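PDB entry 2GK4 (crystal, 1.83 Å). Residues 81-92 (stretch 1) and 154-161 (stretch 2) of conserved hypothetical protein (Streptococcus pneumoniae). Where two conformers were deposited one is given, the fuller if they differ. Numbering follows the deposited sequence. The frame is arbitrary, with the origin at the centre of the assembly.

Stretch 1 (81-92) RVQDYQVLIHSM
Stretch 2, residues 154-161: TIHLIGFK

Two neighbouring parallel strands, 87-90 and 156-161, make this contact; their axes diverge by 7° and approach to 4.8 Å. The register pairs Val87 with His156, Leu88 with Leu157 and Ile89 with Ile158, at CA-CA distances of 4.6, 5.0 and 4.8 Å, on extended backbones (phi/psi -140/140 at Val87, -119/122 at Ile158).

Four hydrogen bonds alternate in direction: His156 N to Gln86 O (3.0 Å), Leu88 N to His156 O (2.9 Å), Ile158 N to Leu88 O (2.8 Å) and His90 N to Ile158 O (2.8 Å). Leu88 and Ile158 thus spend both N and O on the partner strand. The carbonyls of His156 and Ile158 also receive CA-H contacts, from Val87 CA to His156 O (3.4 Å) and Ile89 CA to Ile158 O (3.5 Å).

Water closes the ladder at each end. Water 1 donates to Gln86 O (2.8 Å) and Thr154 O (2.9 Å), giving Gln86 O a second donor. Where direct pairing lapses, water 2 donates to His90 O (2.7 Å) and accepts from Phe160 N (2.8 Å), satisfying both.

Side chains alternate between faces. Val87 (t), Ile89 (m, t), His156 (m) and Ile158 (m, t) share one, where Ile158 CD1 meets Val87 CG1 at 3.9 Å and Ile89 CG1 at 4.1 Å; branched residues suit the extended backbone. On the other, Leu88 and Leu157, both t, p, touch CD2 to CD1 at 3.7 Å.

Before the strand, Asp84 N bonds to Arg81 O (2.8 Å). Ile155 (t, t), buried, reaches back with CD1 3.8 Å from both Val82 CG1 and Leu88 CB. At the far end Phe160 (chi1 -76°, chi2 79°) presents its ring edge to His90 O, 3.2 Å from CD1, and to Ile89 CG2, 3.9 Å from CE1. The stretches bury 599 Å² together.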

# COMPACT_ATOMS: atom_id res chain seq x y z
N ARG A 81 17.48 -18.82 0.83
CA ARG A 81 17.86 -19.03 -0.59
C ARG A 81 19.27 -18.67 -1.02
O ARG A 81 19.77 -19.24 -1.99
CB ARG A 81 16.88 -18.34 -1.54
CG ARG A 81 15.48 -18.88 -1.39
CD ARG A 81 14.56 -18.25 -2.41
NE ARG A 81 13.18 -18.38 -1.96
CZ ARG A 81 12.33 -19.30 -2.40
NH1 ARG A 81 11.10 -19.35 -1.92
NH2 ARG A 81 12.73 -20.18 -3.32
N VAL A 82 19.90 -17.73 -0.33
CA VAL A 82 21.13 -17.16 -0.87
C VAL A 82 22.21 -18.22 -1.10
O VAL A 82 22.97 -18.14 -2.06
CB VAL A 82 21.60 -15.97 -0.05
CG1 VAL A 82 23.06 -15.68 -0.26
CG2 VAL A 82 20.76 -14.74 -0.43
N GLN A 83 22.26 -19.22 -0.21
CA GLN A 83 23.24 -20.31 -0.31
C GLN A 83 23.10 -21.10 -1.62
O GLN A 83 24.03 -21.79 -2.05
CB GLN A 83 23.08 -21.26 0.88
CG GLN A 83 21.71 -21.96 0.91
CD GLN A 83 21.41 -22.70 2.20
OE1 GLN A 83 22.31 -23.27 2.83
NE2 GLN A 83 20.12 -22.73 2.57
N ASP A 84 21.93 -21.01 -2.25
CA ASP A 84 21.59 -21.85 -3.40
C ASP A 84 21.78 -21.17 -4.76
O ASP A 84 21.63 -21.84 -5.81
CB ASP A 84 20.13 -22.30 -3.29
CG ASP A 84 19.92 -23.34 -2.21
OD1 ASP A 84 20.86 -24.12 -1.89
OD2 ASP A 84 18.80 -23.36 -1.66
N TYR A 85 22.09 -19.88 -4.75
CA TYR A 85 22.23 -19.07 -5.99
C TYR A 85 23.64 -18.54 -6.12
O TYR A 85 24.34 -18.38 -5.12
CB TYR A 85 21.16 -17.94 -6.04
CG TYR A 85 19.78 -18.58 -6.21
CD1 TYR A 85 19.10 -19.10 -5.11
CD2 TYR A 85 19.23 -18.74 -7.48
CE1 TYR A 85 17.87 -19.75 -5.27
CE2 TYR A 85 17.99 -19.41 -7.65
CZ TYR A 85 17.33 -19.90 -6.54
OH TYR A 85 16.12 -20.58 -6.69
N GLN A 86 24.06 -18.28 -7.36
CA GLN A 86 25.42 -17.82 -7.63
C GLN A 86 25.51 -16.29 -7.85
O GLN A 86 26.59 -15.68 -7.79
CB GLN A 86 25.96 -18.53 -8.86
CG GLN A 86 26.27 -20.03 -8.63
CD GLN A 86 25.02 -20.84 -8.37
OE1 GLN A 86 24.11 -20.89 -9.20
NE2 GLN A 86 24.96 -21.46 -7.19
N VAL A 87 24.35 -15.69 -8.08
CA VAL A 87 24.25 -14.24 -8.23
C VAL A 87 23.00 -13.76 -7.54
O VAL A 87 21.96 -14.42 -7.61
CB VAL A 87 24.16 -13.84 -9.74
CG1 VAL A 87 24.00 -12.30 -9.90
CG2 VAL A 87 25.37 -14.37 -10.49
N LEU A 88 23.11 -12.61 -6.86
CA LEU A 88 21.93 -11.90 -6.31
C LEU A 88 21.87 -10.48 -6.92
O LEU A 88 22.81 -9.70 -6.80
CB LEU A 88 21.98 -11.81 -4.76
CG LEU A 88 20.97 -10.85 -4.13
CD1 LEU A 88 19.50 -11.25 -4.48
CD2 LEU A 88 21.16 -10.82 -2.61
N ILE A 89 20.75 -10.17 -7.57
CA ILE A 89 20.49 -8.85 -8.07
C ILE A 89 19.39 -8.27 -7.22
O ILE A 89 18.22 -8.61 -7.38
CB ILE A 89 20.11 -8.84 -9.58
CG1 ILE A 89 21.20 -9.49 -10.40
CG2 ILE A 89 19.77 -7.41 -10.04
CD1 ILE A 89 20.79 -9.73 -11.90
N HIS A 90 19.80 -7.43 -6.28
CA HIS A 90 18.87 -6.91 -5.29
C HIS A 90 18.31 -5.56 -5.72
O HIS A 90 18.95 -4.51 -5.51
CB HIS A 90 19.55 -6.80 -3.91
CG HIS A 90 18.60 -6.35 -2.85
ND1 HIS A 90 18.88 -5.33 -1.97
CD2 HIS A 90 17.34 -6.76 -2.57
CE1 HIS A 90 17.84 -5.16 -1.16
NE2 HIS A 90 16.89 -6.01 -1.51
N SER A 91 17.13 -5.57 -6.33
CA SER A 91 16.53 -4.32 -6.75
C SER A 91 15.28 -3.90 -5.99
O SER A 91 14.74 -2.80 -6.24
CB SER A 91 16.29 -4.32 -8.27
OG SER A 91 15.05 -4.91 -8.60
N MSE A 92 14.79 -4.75 -5.10
CA MSE A 92 13.61 -4.41 -4.30
C MSE A 92 13.90 -3.17 -3.43
O MSE A 92 15.01 -3.02 -2.93
CB MSE A 92 13.22 -5.60 -3.39
CG MSE A 92 11.93 -5.36 -2.59
SE MSE A 92 11.61 -6.86 -1.39
CE MSE A 92 11.20 -8.23 -2.77
N THR A 154 30.67 -16.68 -1.54
CA THR A 154 31.08 -16.66 -2.93
C THR A 154 30.01 -16.13 -3.89
O THR A 154 30.24 -16.05 -5.10
CB THR A 154 31.50 -18.05 -3.45
OG1 THR A 154 30.44 -18.98 -3.25
CG2 THR A 154 32.78 -18.56 -2.73
N ILE A 155 28.84 -15.76 -3.39
CA ILE A 155 27.80 -15.22 -4.27
C ILE A 155 28.24 -13.87 -4.87
O ILE A 155 28.96 -13.09 -4.24
CB ILE A 155 26.43 -15.11 -3.54
CG1 ILE A 155 25.28 -15.07 -4.57
CG2 ILE A 155 26.40 -13.92 -2.56
CD1 ILE A 155 23.89 -15.03 -3.94
N HIS A 156 27.86 -13.60 -6.12
CA HIS A 156 28.12 -12.29 -6.71
C HIS A 156 26.95 -11.38 -6.35
O HIS A 156 25.82 -11.64 -6.76
CB HIS A 156 28.26 -12.44 -8.22
CG HIS A 156 29.44 -13.28 -8.62
ND1 HIS A 156 30.73 -12.92 -8.32
CD2 HIS A 156 29.52 -14.49 -9.23
CE1 HIS A 156 31.56 -13.85 -8.75
NE2 HIS A 156 30.85 -14.81 -9.31
N LEU A 157 27.23 -10.35 -5.53
CA LEU A 157 26.17 -9.48 -5.00
C LEU A 157 26.09 -8.18 -5.79
O LEU A 157 27.04 -7.39 -5.81
CB LEU A 157 26.41 -9.16 -3.54
CG LEU A 157 25.54 -8.13 -2.85
CD1 LEU A 157 24.04 -8.47 -3.01
CD2 LEU A 157 25.96 -8.10 -1.34
N ILE A 158 24.92 -7.94 -6.36
CA ILE A 158 24.68 -6.73 -7.10
C ILE A 158 23.55 -6.00 -6.43
O ILE A 158 22.45 -6.54 -6.23
CB ILE A 158 24.35 -7.02 -8.59
CG1 ILE A 158 25.55 -7.69 -9.27
CG2 ILE A 158 23.96 -5.69 -9.27
CD1 ILE A 158 25.21 -8.61 -10.42
N GLY A 159 23.83 -4.76 -6.03
CA GLY A 159 22.78 -3.93 -5.42
C GLY A 159 22.51 -2.68 -6.23
O GLY A 159 23.15 -2.44 -7.27
N PHE A 160 21.55 -1.89 -5.73
CA PHE A 160 21.15 -0.61 -6.32
C PHE A 160 21.19 0.47 -5.27
O PHE A 160 21.12 0.19 -4.07
CB PHE A 160 19.71 -0.72 -6.88
CG PHE A 160 19.62 -1.48 -8.16
CD1 PHE A 160 19.65 -2.86 -8.17
CD2 PHE A 160 19.53 -0.80 -9.37
CE1 PHE A 160 19.61 -3.57 -9.38
CE2 PHE A 160 19.45 -1.50 -10.58
CZ PHE A 160 19.51 -2.89 -10.57
N LYS A 161 21.34 1.71 -5.71
CA LYS A 161 21.27 2.83 -4.82
C LYS A 161 20.54 3.94 -5.55
O LYS A 161 20.95 4.33 -6.65
CB LYS A 161 22.68 3.29 -4.43
CG LYS A 161 22.73 4.52 -3.55
CD LYS A 161 22.09 4.26 -2.19
CE LYS A 161 22.91 3.27 -1.38
NZ LYS A 161 22.19 2.92 -0.12
O HOH W 1 28.72 -17.41 -7.20
O HOH W 2 19.97 -2.83 -3.59